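PDB 3TY1: hypothetical aldose 1-epimerase from Klebsiella pneumoniae subsp. pneumoniae MGH 78578, which is of unknown function but probably binds carbohydrate, as a member of the galactose mutarotase (aldose 1-epimerase) clan. Local coordinates for residues 120-125 / 207-212; 97-102 / 130-135. All coordinates share one frame; numbering follows the deposited sequence.

Contact 1: residues 120-125 / 207-212. With SO4 (sulfate ion), chain L.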
loop_
_atom_site.group_PDB
_atom_site.type_symbol
_atom_site.label_atom_id
_atom_site.label_comp_id
_atom_site.label_asym_id
_atom_site.label_seq_id
_atom_site.Cartn_x
_atom_site.Cartn_y
_atom_site.Cartn_z
ATOM N N GLU A 120 -2.355 -1.101 -19.583
ATOM C CA GLU A 120 -2.416 -2.574 -19.619
ATOM C C GLU A 120 -3.883 -3.061 -19.738
ATOM O O GLU A 120 -4.175 -4.056 -20.428
ATOM C CB GLU A 120 -1.690 -3.157 -18.402
ATOM C CG GLU A 120 -1.298 -4.610 -18.575
ATOM C CD GLU A 120 -0.731 -5.258 -17.322
ATOM O OE1 GLU A 120 -0.037 -4.582 -16.535
ATOM O OE2 GLU A 120 -0.932 -6.483 -17.159
ATOM N N TRP A 121 -4.793 -2.352 -19.077
ATOM C CA TRP A 121 -6.240 -2.540 -19.263
ATOM C C TRP A 121 -6.962 -1.279 -18.819
ATOM O O TRP A 121 -6.341 -0.372 -18.260
ATOM C CB TRP A 121 -6.797 -3.775 -18.524
ATOM C CG TRP A 121 -6.847 -3.623 -17.084
ATOM C CD1 TRP A 121 -7.899 -3.160 -16.352
ATOM C CD2 TRP A 121 -5.786 -3.846 -16.172
ATOM N NE1 TRP A 121 -7.566 -3.103 -15.039
ATOM C CE2 TRP A 121 -6.262 -3.495 -14.895
ATOM C CE3 TRP A 121 -4.469 -4.302 -16.306
ATOM C CZ2 TRP A 121 -5.466 -3.583 -13.739
ATOM C CZ3 TRP A 121 -3.680 -4.391 -15.173
ATOM C CH2 TRP A 121 -4.185 -4.032 -13.895
ATOM N N THR A 122 -8.271 -1.251 -19.044
ATOM C CA THR A 122 -9.106 -0.123 -18.677
ATOM C C THR A 122 -10.535 -0.582 -18.388
ATOM O O THR A 122 -10.872 -1.749 -18.504
ATOM C CB THR A 122 -9.126 0.938 -19.821
ATOM O OG1 THR A 122 -9.530 2.188 -19.287
ATOM C CG2 THR A 122 -10.051 0.501 -21.012
ATOM N N GLY A 123 -11.369 0.362 -17.973
ATOM C CA GLY A 123 -12.793 0.120 -17.861
ATOM C C GLY A 123 -13.264 -0.357 -16.504
ATOM O O GLY A 123 -12.463 -0.531 -15.569
ATOM N N HIS A 124 -14.566 -0.599 -16.411
ATOM C CA HIS A 124 -15.163 -1.060 -15.155
ATOM C C HIS A 124 -14.518 -2.384 -14.723
ATOM O O HIS A 124 -14.053 -3.148 -15.559
ATOM C CB HIS A 124 -16.665 -1.259 -15.302
ATOM C CG HIS A 124 -17.433 0.001 -15.499
ATOM N ND1 HIS A 124 -18.739 0.001 -15.929
ATOM C CD2 HIS A 124 -17.088 1.300 -15.338
ATOM C CE1 HIS A 124 -19.177 1.243 -15.994
ATOM N NE2 HIS A 124 -18.198 2.046 -15.630
ATOM N N PRO A 125 -14.498 -2.665 -13.411
ATOM C CA PRO A 125 -13.838 -3.875 -12.928
ATOM C C PRO A 125 -14.556 -5.193 -13.236
ATOM O O PRO A 125 -15.746 -5.197 -13.520
ATOM C CB PRO A 125 -13.760 -3.662 -11.408
ATOM C CG PRO A 125 -14.918 -2.848 -11.078
ATOM C CD PRO A 125 -15.069 -1.879 -12.300
ATOM N N GLN A 207 -5.209 -1.032 -23.696
ATOM C CA GLN A 207 -6.417 -0.234 -23.792
ATOM C C GLN A 207 -6.158 1.133 -23.171
ATOM O O GLN A 207 -5.409 1.227 -22.201
ATOM C CB GLN A 207 -7.567 -0.852 -23.020
ATOM C CG GLN A 207 -7.962 -2.261 -23.385
ATOM C CD GLN A 207 -8.996 -2.774 -22.428
ATOM O OE1 GLN A 207 -8.649 -3.280 -21.349
ATOM N NE2 GLN A 207 -10.287 -2.619 -22.788
ATOM N N ILE A 208 -6.812 2.175 -23.677
ATOM C CA ILE A 208 -6.691 3.516 -23.047
ATOM C C ILE A 208 -7.942 4.345 -23.250
ATOM O O ILE A 208 -8.496 4.347 -24.322
ATOM C CB ILE A 208 -5.432 4.280 -23.564
ATOM C CG1 ILE A 208 -5.251 5.679 -22.930
ATOM C CG2 ILE A 208 -5.427 4.367 -25.115
ATOM C CD1 ILE A 208 -5.046 5.672 -21.393
ATOM N N ILE A 209 -8.357 5.071 -22.202
ATOM C CA ILE A 209 -9.404 6.061 -22.290
ATOM C C ILE A 209 -8.783 7.336 -21.691
ATOM O O ILE A 209 -8.235 7.283 -20.565
ATOM C CB ILE A 209 -10.679 5.638 -21.475
ATOM C CG1 ILE A 209 -11.281 4.346 -22.013
ATOM C CG2 ILE A 209 -11.689 6.781 -21.450
ATOM C CD1 ILE A 209 -12.502 3.835 -21.259
ATOM N N TYR A 210 -8.833 8.449 -22.439
ATOM C CA TYR A 210 -8.425 9.769 -21.960
ATOM C C TYR A 210 -9.659 10.390 -21.292
ATOM O O TYR A 210 -10.483 11.061 -21.932
ATOM C CB TYR A 210 -7.873 10.595 -23.117
ATOM C CG TYR A 210 -6.456 10.181 -23.441
ATOM C CD1 TYR A 210 -6.183 9.079 -24.217
ATOM C CD2 TYR A 210 -5.377 10.870 -22.885
ATOM C CE1 TYR A 210 -4.862 8.680 -24.451
ATOM C CE2 TYR A 210 -4.125 10.521 -23.144
ATOM C CZ TYR A 210 -3.847 9.419 -23.922
ATOM O OH TYR A 210 -2.539 9.063 -24.113
ATOM N N HIS A 211 -9.792 10.129 -20.000
ATOM C CA HIS A 211 -10.995 10.396 -19.242
ATOM C C HIS A 211 -10.964 11.863 -18.824
ATOM O O HIS A 211 -10.338 12.228 -17.824
ATOM C CB HIS A 211 -11.001 9.414 -18.049
ATOM C CG HIS A 211 -12.321 9.217 -17.391
ATOM N ND1 HIS A 211 -13.068 10.260 -16.893
ATOM C CD2 HIS A 211 -12.971 8.080 -17.031
ATOM C CE1 HIS A 211 -14.126 9.778 -16.262
ATOM N NE2 HIS A 211 -14.102 8.458 -16.345
ATOM N N SER A 212 -11.627 12.704 -19.609
ATOM C CA SER A 212 -11.502 14.168 -19.483
ATOM C C SER A 212 -12.774 14.741 -18.880
ATOM O O SER A 212 -13.870 14.549 -19.436
ATOM C CB SER A 212 -11.147 14.752 -20.848
ATOM O OG SER A 212 -10.054 14.021 -21.463
HETATM S S SO4 L . -16.378 6.341 -14.307
HETATM O O1 SO4 L . -16.341 7.405 -13.299
HETATM O O2 SO4 L . -17.457 6.596 -15.286
HETATM O O3 SO4 L . -15.099 6.252 -15.018
HETATM O O4 SO4 L . -16.614 5.070 -13.620
HETATM O O HOH W 1 -6.525 -5.004 -21.877
HETATM O O HOH W 2 -12.136 -2.771 -20.574
#

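Contact 2: residues 97-102 / 130-135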
loop_
_atom_site.group_PDB
_atom_site.type_symbol
_atom_site.label_atom_id
_atom_site.label_comp_id
_atom_site.label_asym_id
_atom_site.label_seq_id
_atom_site.Cartn_x
_atom_site.Cartn_y
_atom_site.Cartn_z
ATOM N N ASN A 97 -5.743 0.956 -2.234
ATOM C CA ASN A 97 -5.746 -0.458 -2.616
ATOM C C ASN A 97 -6.767 -0.565 -3.754
ATOM O O ASN A 97 -7.970 -0.523 -3.506
ATOM C CB ASN A 97 -6.133 -1.375 -1.439
ATOM C CG ASN A 97 -6.141 -2.831 -1.828
ATOM O OD1 ASN A 97 -6.100 -3.171 -3.016
ATOM N ND2 ASN A 97 -6.141 -3.718 -0.834
ATOM N N LEU A 98 -6.282 -0.653 -4.983
ATOM C CA LEU A 98 -7.145 -0.684 -6.182
ATOM C C LEU A 98 -8.109 -1.876 -6.214
ATOM O O LEU A 98 -9.224 -1.768 -6.782
ATOM C CB LEU A 98 -6.298 -0.603 -7.483
ATOM C CG LEU A 98 -5.483 0.675 -7.733
ATOM C CD1 LEU A 98 -4.470 0.452 -8.930
ATOM C CD2 LEU A 98 -6.377 1.906 -7.988
ATOM N N GLU A 99 -7.712 -2.972 -5.560
ATOM C CA GLU A 99 -8.544 -4.170 -5.477
ATOM C C GLU A 99 -9.681 -4.034 -4.456
ATOM O O GLU A 99 -10.656 -4.792 -4.516
ATOM C CB GLU A 99 -7.689 -5.415 -5.157
ATOM C CG GLU A 99 -6.879 -5.973 -6.352
ATOM C CD GLU A 99 -5.656 -5.160 -6.711
ATOM O OE1 GLU A 99 -5.175 -4.345 -5.871
ATOM O OE2 GLU A 99 -5.168 -5.359 -7.844
ATOM N N SER A 100 -9.568 -3.084 -3.534
ATOM C CA SER A 100 -10.586 -2.930 -2.509
ATOM C C SER A 100 -11.949 -2.465 -3.105
ATOM O O SER A 100 -12.052 -2.020 -4.261
ATOM C CB SER A 100 -10.090 -2.002 -1.375
ATOM O OG SER A 100 -10.033 -0.692 -1.829
ATOM N N ARG A 101 -13.003 -2.645 -2.315
ATOM C CA ARG A 101 -14.360 -2.394 -2.771
ATOM C C ARG A 101 -14.656 -3.145 -4.084
ATOM O O ARG A 101 -15.292 -2.601 -5.002
ATOM C CB ARG A 101 -14.622 -0.885 -2.913
ATOM C CG ARG A 101 -14.323 -0.079 -1.693
ATOM C CD ARG A 101 -14.640 1.397 -1.918
ATOM N NE ARG A 101 -14.266 2.203 -0.761
ATOM C CZ ARG A 101 -15.076 2.565 0.249
ATOM N NH1 ARG A 101 -16.346 2.177 0.336
ATOM N NH2 ARG A 101 -14.602 3.326 1.205
ATOM N N ASN A 102 -14.151 -4.369 -4.181
ATOM C CA ASN A 102 -14.375 -5.227 -5.366
ATOM C C ASN A 102 -13.868 -4.560 -6.667
ATOM O O ASN A 102 -14.593 -4.479 -7.658
ATOM C CB ASN A 102 -15.883 -5.548 -5.483
ATOM C CG ASN A 102 -16.195 -6.623 -6.508
ATOM O OD1 ASN A 102 -15.347 -7.453 -6.804
ATOM N ND2 ASN A 102 -17.462 -6.645 -7.007
ATOM N N GLY A 130 -8.488 -15.885 -12.647
ATOM C CA GLY A 130 -8.799 -15.785 -11.242
ATOM C C GLY A 130 -8.418 -14.410 -10.709
ATOM O O GLY A 130 -8.230 -14.266 -9.508
ATOM N N GLN A 131 -8.337 -13.377 -11.558
ATOM C CA GLN A 131 -7.757 -12.101 -11.084
ATOM C C GLN A 131 -8.710 -10.932 -11.191
ATOM O O GLN A 131 -9.584 -10.911 -12.050
ATOM C CB GLN A 131 -6.460 -11.783 -11.866
ATOM C CG GLN A 131 -6.586 -10.908 -13.102
ATOM C CD GLN A 131 -5.224 -10.429 -13.624
ATOM O OE1 GLN A 131 -4.309 -11.218 -13.812
ATOM N NE2 GLN A 131 -5.105 -9.132 -13.861
ATOM N N ILE A 132 -8.486 -9.931 -10.352
ATOM C CA ILE A 132 -9.326 -8.737 -10.380
ATOM C C ILE A 132 -8.687 -7.729 -11.314
ATOM O O ILE A 132 -7.579 -7.286 -11.069
ATOM C CB ILE A 132 -9.483 -8.107 -9.002
ATOM C CG1 ILE A 132 -10.124 -9.085 -8.009
ATOM C CG2 ILE A 132 -10.369 -6.854 -9.093
ATOM C CD1 ILE A 132 -10.061 -8.608 -6.529
ATOM N N TYR A 133 -9.400 -7.361 -12.366
ATOM C CA TYR A 133 -9.027 -6.249 -13.216
ATOM C C TYR A 133 -9.690 -5.053 -12.604
ATOM O O TYR A 133 -10.899 -4.939 -12.652
ATOM C CB TYR A 133 -9.553 -6.467 -14.632
ATOM C CG TYR A 133 -8.778 -7.520 -15.373
ATOM C CD1 TYR A 133 -7.615 -7.189 -16.050
ATOM C CD2 TYR A 133 -9.209 -8.851 -15.387
ATOM C CE1 TYR A 133 -6.885 -8.144 -16.737
ATOM C CE2 TYR A 133 -8.501 -9.823 -16.073
ATOM C CZ TYR A 133 -7.337 -9.468 -16.740
ATOM O OH TYR A 133 -6.632 -10.414 -17.413
ATOM N N THR A 134 -8.892 -4.165 -12.031
ATOM C CA THR A 134 -9.392 -3.050 -11.255
ATOM C C THR A 134 -9.790 -1.872 -12.144
ATOM O O THR A 134 -9.288 -1.725 -13.253
ATOM C CB THR A 134 -8.362 -2.647 -10.202
ATOM O OG1 THR A 134 -7.124 -2.331 -10.856
ATOM C CG2 THR A 134 -8.150 -3.823 -9.209
ATOM N N LEU A 135 -10.696 -1.047 -11.625
ATOM C CA LEU A 135 -11.266 0.072 -12.349
ATOM C C LEU A 135 -10.218 0.973 -13.011
ATOM O O LEU A 135 -9.414 1.643 -12.332
ATOM C CB LEU A 135 -12.130 0.944 -11.407
ATOM C CG LEU A 135 -12.776 2.202 -12.013
ATOM C CD1 LEU A 135 -13.710 1.874 -13.189
ATOM C CD2 LEU A 135 -13.581 2.938 -10.927
HETATM O O HOH W 3 -5.603 -7.468 -9.409
HETATM O O HOH W 4 -4.701 -3.440 -9.909
#

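Contact 1: residues 120-125 / 207-212
Q207 has CG beside its own backbone N (chi1 -57°) and runs extended to CD. In T122, chi1 -160° puts OG1 opposite the backbone N, facing I209, and leaves CG2 for Q207. These torsions set the T122 methyl across the Q207 chain, against CB and the amide. The site lies in the beta-supersandwich, where the loop 120-125 leaves strand 114-119 and passes the start of segment 207-212 on the antiparallel neighbour strand 204-214. T122 CG2 rests 3.5 Å from Q207 CB and 3.6 Å from Q207 NE2. The backbone T122 N donates to Q207 OE1 at 3.1 Å. The bond is bent, and the donor stands 65° out of the carbonyl plane. The amide also takes two waters, one bridging OE1 to E120 O and one bridging NE2 to T122 O; S320 OG is a further partner of NE2. On the strand side, T122 OG1 lies 3.9 Å from I209 CG1 and is hydrogen-bonded to C117 O. Farther along the strand, a sulfate, probably from the crystallisation liquor, is hydrogen-bonded to H211 and H136. H211 NE2 donates to sulfate O3 at 2.8 Å, while H124 NE2 only approaches O4, at 4.0 Å.

Contact 2: residues 97-102 / 130-135
T134 overlaps the backbone of L98 and the bent side chain of E99. Its methyl CG2 lies 3.4 Å from L98 O and 3.6 Å from E99 OE2. The hydroxyl OG1 of T134 lies 3.9 Å from L98 CB. The contact joins a type I beta turn, N97 to S100, at the start of a short, weakly bonded helical turn, to the end of the beta hairpin formed by strands 126-128 and 131-133. E99 was modelled in two conformers, and its contacts and waters here belong to the one described. It bends at chi2 (75°), which brings its carboxylate beside the T134 methyl. CG of E99 then meets the tip of I132, with CD1 at 4.1 Å. The two side chains slant across each other. Two waters complete the join. One donates to E99 OE2 and to I132 O, at 2.7 Å from OE2; the other donates to E99 OE2 and to T134 OG1, at 2.8 Å from OG1. The turn is held from within. N97 O accepts from both S100 N and S100 OG, and N97 OD1 caps E99 N through a weak bond. R101 forms a salt bridge with E120 of the third subunit, and Q131 packs on N102 of the second. Two waters donating to OE2 are consistent with a charged carboxylate, so the polar link between the segments runs through solvent.

How the contacts relate
The centres of contact 1 and contact 2 lie about 14 Å apart, and the two touch. Along the chain the segments alternate: 97-102, 120-125, 130-135, then 207-212. The loop 120-125 leads into the hairpin 126-128/131-133, so the two contacts are joined by a short run of chain. W121 NE1 makes a probable hydrogen bond to T134 O, and the rings of W121 and Y133 meet edge-to-face. Contact 1 is buried, with 207-212 on strand 204-214 of the mixed sheet, about 10 Å from the chain centre. Contact 2 lies about 21 Å out, near the other subunits. The R101–E120 salt bridges between subunits link residues of both contacts, so this region connects the sheet to the trimer interface.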